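Local coordinates for putative periplasmic protein (Bacteroides eggerthii, PDB 4HBR) that is of unknown function but is a putative periplasmic protein of the PF11396 family, probably with a fold like that of beta-lactamase-inhibitor proteins, at residues Gln56-Thr61 against Val83-Trp88. Numbering follows the deposited sequence.
Sequences QTDWET and VQNVTW
W59 and W88 form an offset stack. The six-membered ring of W59 lies against the five-membered ring of W88, centroids 4.5 Å apart and planes 19° from parallel. The outer atom W59 CH2 lies over the W88 ring, 3.4 Å from W88 CD2. W88 CB also makes a CH-pi contact over the W59 six-membered ring, 3.5 Å from its centroid. W88 CG is anti to the backbone N (chi1 177°), which lays the indole alongside that of W59. V86 CG1 meets the edge of the W59 ring, and F40 packs edge-to-face with W59.

Backbone bonds join T57 and W88 in both directions. Past D58 the strand gives way to a loop, and V86 O takes E60 N at 3.0 Å and, weakly, W59 N. A water links T57 OG1 to W88 O.

D58 and T87 form a non-hydrogen-bonded pair. T87 OG1 donates to D58 OD1 at 2.9 Å, reaching it on the anti side of the carboxylate and 35° out of its plane. OD1 also has a salt bridge to R43. T87 CG2 packs on Q56 CB at 3.7 Å.

Strands 52-58 and 82-90 are central neighbours in an antiparallel sheet whose strand order follows the chain; their link carries helix 67-75.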
loop_
_atom_site.group_PDB
_atom_site.type_symbol
_atom_site.label_atom_id
_atom_site.label_comp_id
_atom_site.label_asym_id
_atom_site.label_seq_id
_atom_site.Cartn_x
_atom_site.Cartn_y
_atom_site.Cartn_z
ATOM N N GLN A 56 3.959 2.654 -1.772
ATOM C CA GLN A 56 2.532 2.340 -1.799
ATOM C C GLN A 56 1.769 3.509 -2.384
ATOM O O GLN A 56 2.031 4.660 -2.020
ATOM C CB GLN A 56 1.995 1.969 -0.413
ATOM C CG GLN A 56 2.448 0.588 0.047
ATOM C CD GLN A 56 1.865 0.171 1.357
ATOM O OE1 GLN A 56 0.988 0.830 1.933
ATOM N NE2 GLN A 56 2.384 -0.919 1.878
ATOM N N THR A 57 0.860 3.216 -3.342
ATOM C CA THR A 57 -0.008 4.188 -4.030
ATOM C C THR A 57 -1.449 3.777 -3.759
ATOM O O THR A 57 -1.848 2.685 -4.179
ATOM C CB THR A 57 0.325 4.231 -5.542
ATOM O OG1 THR A 57 1.676 4.645 -5.705
ATOM C CG2 THR A 57 -0.581 5.150 -6.344
ATOM N N ASP A 58 -2.225 4.626 -3.041
ATOM C CA ASP A 58 -3.622 4.311 -2.773
ATOM C C ASP A 58 -4.454 4.721 -3.956
ATOM O O ASP A 58 -4.841 5.873 -4.085
ATOM C CB ASP A 58 -4.147 4.948 -1.475
ATOM C CG ASP A 58 -3.610 4.338 -0.197
ATOM O OD1 ASP A 58 -3.047 3.216 -0.259
ATOM O OD2 ASP A 58 -3.776 4.966 0.868
ATOM N N TRP A 59 -4.692 3.768 -4.840
ATOM C CA TRP A 59 -5.519 3.897 -6.032
ATOM C C TRP A 59 -6.978 4.073 -5.621
ATOM O O TRP A 59 -7.731 4.719 -6.341
ATOM C CB TRP A 59 -5.359 2.622 -6.871
ATOM C CG TRP A 59 -4.148 2.562 -7.755
ATOM C CD1 TRP A 59 -3.465 3.622 -8.287
ATOM C CD2 TRP A 59 -3.635 1.383 -8.409
ATOM N NE1 TRP A 59 -2.510 3.171 -9.176
ATOM C CE2 TRP A 59 -2.596 1.803 -9.277
ATOM C CE3 TRP A 59 -3.924 0.003 -8.307
ATOM C CZ2 TRP A 59 -1.858 0.907 -10.051
ATOM C CZ3 TRP A 59 -3.185 -0.893 -9.066
ATOM C CH2 TRP A 59 -2.185 -0.440 -9.948
ATOM N N GLU A 60 -7.375 3.459 -4.465
ATOM C CA GLU A 60 -8.683 3.501 -3.794
ATOM C C GLU A 60 -9.801 2.725 -4.510
ATOM O O GLU A 60 -10.625 2.108 -3.829
ATOM C CB GLU A 60 -9.146 4.958 -3.564
ATOM C CG GLU A 60 -8.295 5.689 -2.536
ATOM C CD GLU A 60 -8.633 7.138 -2.241
ATOM O OE1 GLU A 60 -9.561 7.696 -2.873
ATOM O OE2 GLU A 60 -7.946 7.721 -1.371
ATOM N N THR A 61 -9.856 2.779 -5.847
ATOM C CA THR A 61 -10.903 2.142 -6.644
ATOM C C THR A 61 -10.336 1.047 -7.560
ATOM O O THR A 61 -9.182 1.118 -7.967
ATOM C CB THR A 61 -11.667 3.226 -7.443
ATOM O OG1 THR A 61 -10.737 4.034 -8.183
ATOM C CG2 THR A 61 -12.517 4.123 -6.532
ATOM N N VAL A 83 -15.682 -2.085 -1.308
ATOM C CA VAL A 83 -14.247 -1.832 -1.453
ATOM C C VAL A 83 -13.883 -0.588 -0.638
ATOM O O VAL A 83 -14.450 0.475 -0.857
ATOM C CB VAL A 83 -13.800 -1.733 -2.932
ATOM C CG1 VAL A 83 -12.307 -1.426 -3.035
ATOM C CG2 VAL A 83 -14.129 -3.021 -3.685
ATOM N N GLN A 84 -12.969 -0.743 0.323
ATOM C CA GLN A 84 -12.536 0.329 1.231
ATOM C C GLN A 84 -11.241 0.982 0.769
ATOM O O GLN A 84 -11.022 2.151 1.047
ATOM C CB GLN A 84 -12.336 -0.205 2.657
ATOM C CG GLN A 84 -13.453 -1.125 3.173
ATOM C CD GLN A 84 -14.581 -0.377 3.832
ATOM O OE1 GLN A 84 -14.397 0.338 4.824
ATOM N NE2 GLN A 84 -15.785 -0.581 3.337
ATOM N N ASN A 85 -10.360 0.220 0.128
ATOM C CA ASN A 85 -9.074 0.712 -0.351
ATOM C C ASN A 85 -8.469 -0.246 -1.368
ATOM O O ASN A 85 -8.762 -1.440 -1.364
ATOM C CB ASN A 85 -8.085 0.908 0.821
ATOM C CG ASN A 85 -6.996 1.937 0.555
ATOM O OD1 ASN A 85 -6.982 2.630 -0.474
ATOM N ND2 ASN A 85 -6.054 2.050 1.483
ATOM N N VAL A 86 -7.640 0.303 -2.253
ATOM C CA VAL A 86 -6.907 -0.406 -3.297
ATOM C C VAL A 86 -5.526 0.211 -3.319
ATOM O O VAL A 86 -5.395 1.412 -3.549
ATOM C CB VAL A 86 -7.593 -0.380 -4.692
ATOM C CG1 VAL A 86 -6.715 -1.088 -5.723
ATOM C CG2 VAL A 86 -8.980 -1.001 -4.661
ATOM N N THR A 87 -4.503 -0.592 -3.066
ATOM C CA THR A 87 -3.124 -0.118 -2.988
ATOM C C THR A 87 -2.210 -0.852 -3.971
ATOM O O THR A 87 -2.237 -2.080 -4.046
ATOM C CB THR A 87 -2.608 -0.277 -1.542
ATOM O OG1 THR A 87 -3.532 0.334 -0.636
ATOM C CG2 THR A 87 -1.219 0.320 -1.334
ATOM N N TRP A 88 -1.375 -0.097 -4.691
ATOM C CA TRP A 88 -0.352 -0.660 -5.575
ATOM C C TRP A 88 0.930 -0.601 -4.778
ATOM O O TRP A 88 1.351 0.477 -4.351
ATOM C CB TRP A 88 -0.298 0.120 -6.866
ATOM C CG TRP A 88 0.736 -0.272 -7.877
ATOM C CD1 TRP A 88 1.667 0.561 -8.414
ATOM C CD2 TRP A 88 0.752 -1.469 -8.690
ATOM N NE1 TRP A 88 2.302 -0.053 -9.472
ATOM C CE2 TRP A 88 1.747 -1.287 -9.679
ATOM C CE3 TRP A 88 0.051 -2.698 -8.651
ATOM C CZ2 TRP A 88 1.991 -2.234 -10.685
ATOM C CZ3 TRP A 88 0.322 -3.654 -9.628
ATOM C CH2 TRP A 88 1.260 -3.406 -10.643
HETATM O O HOH W 1 3.359 2.194 -5.548
#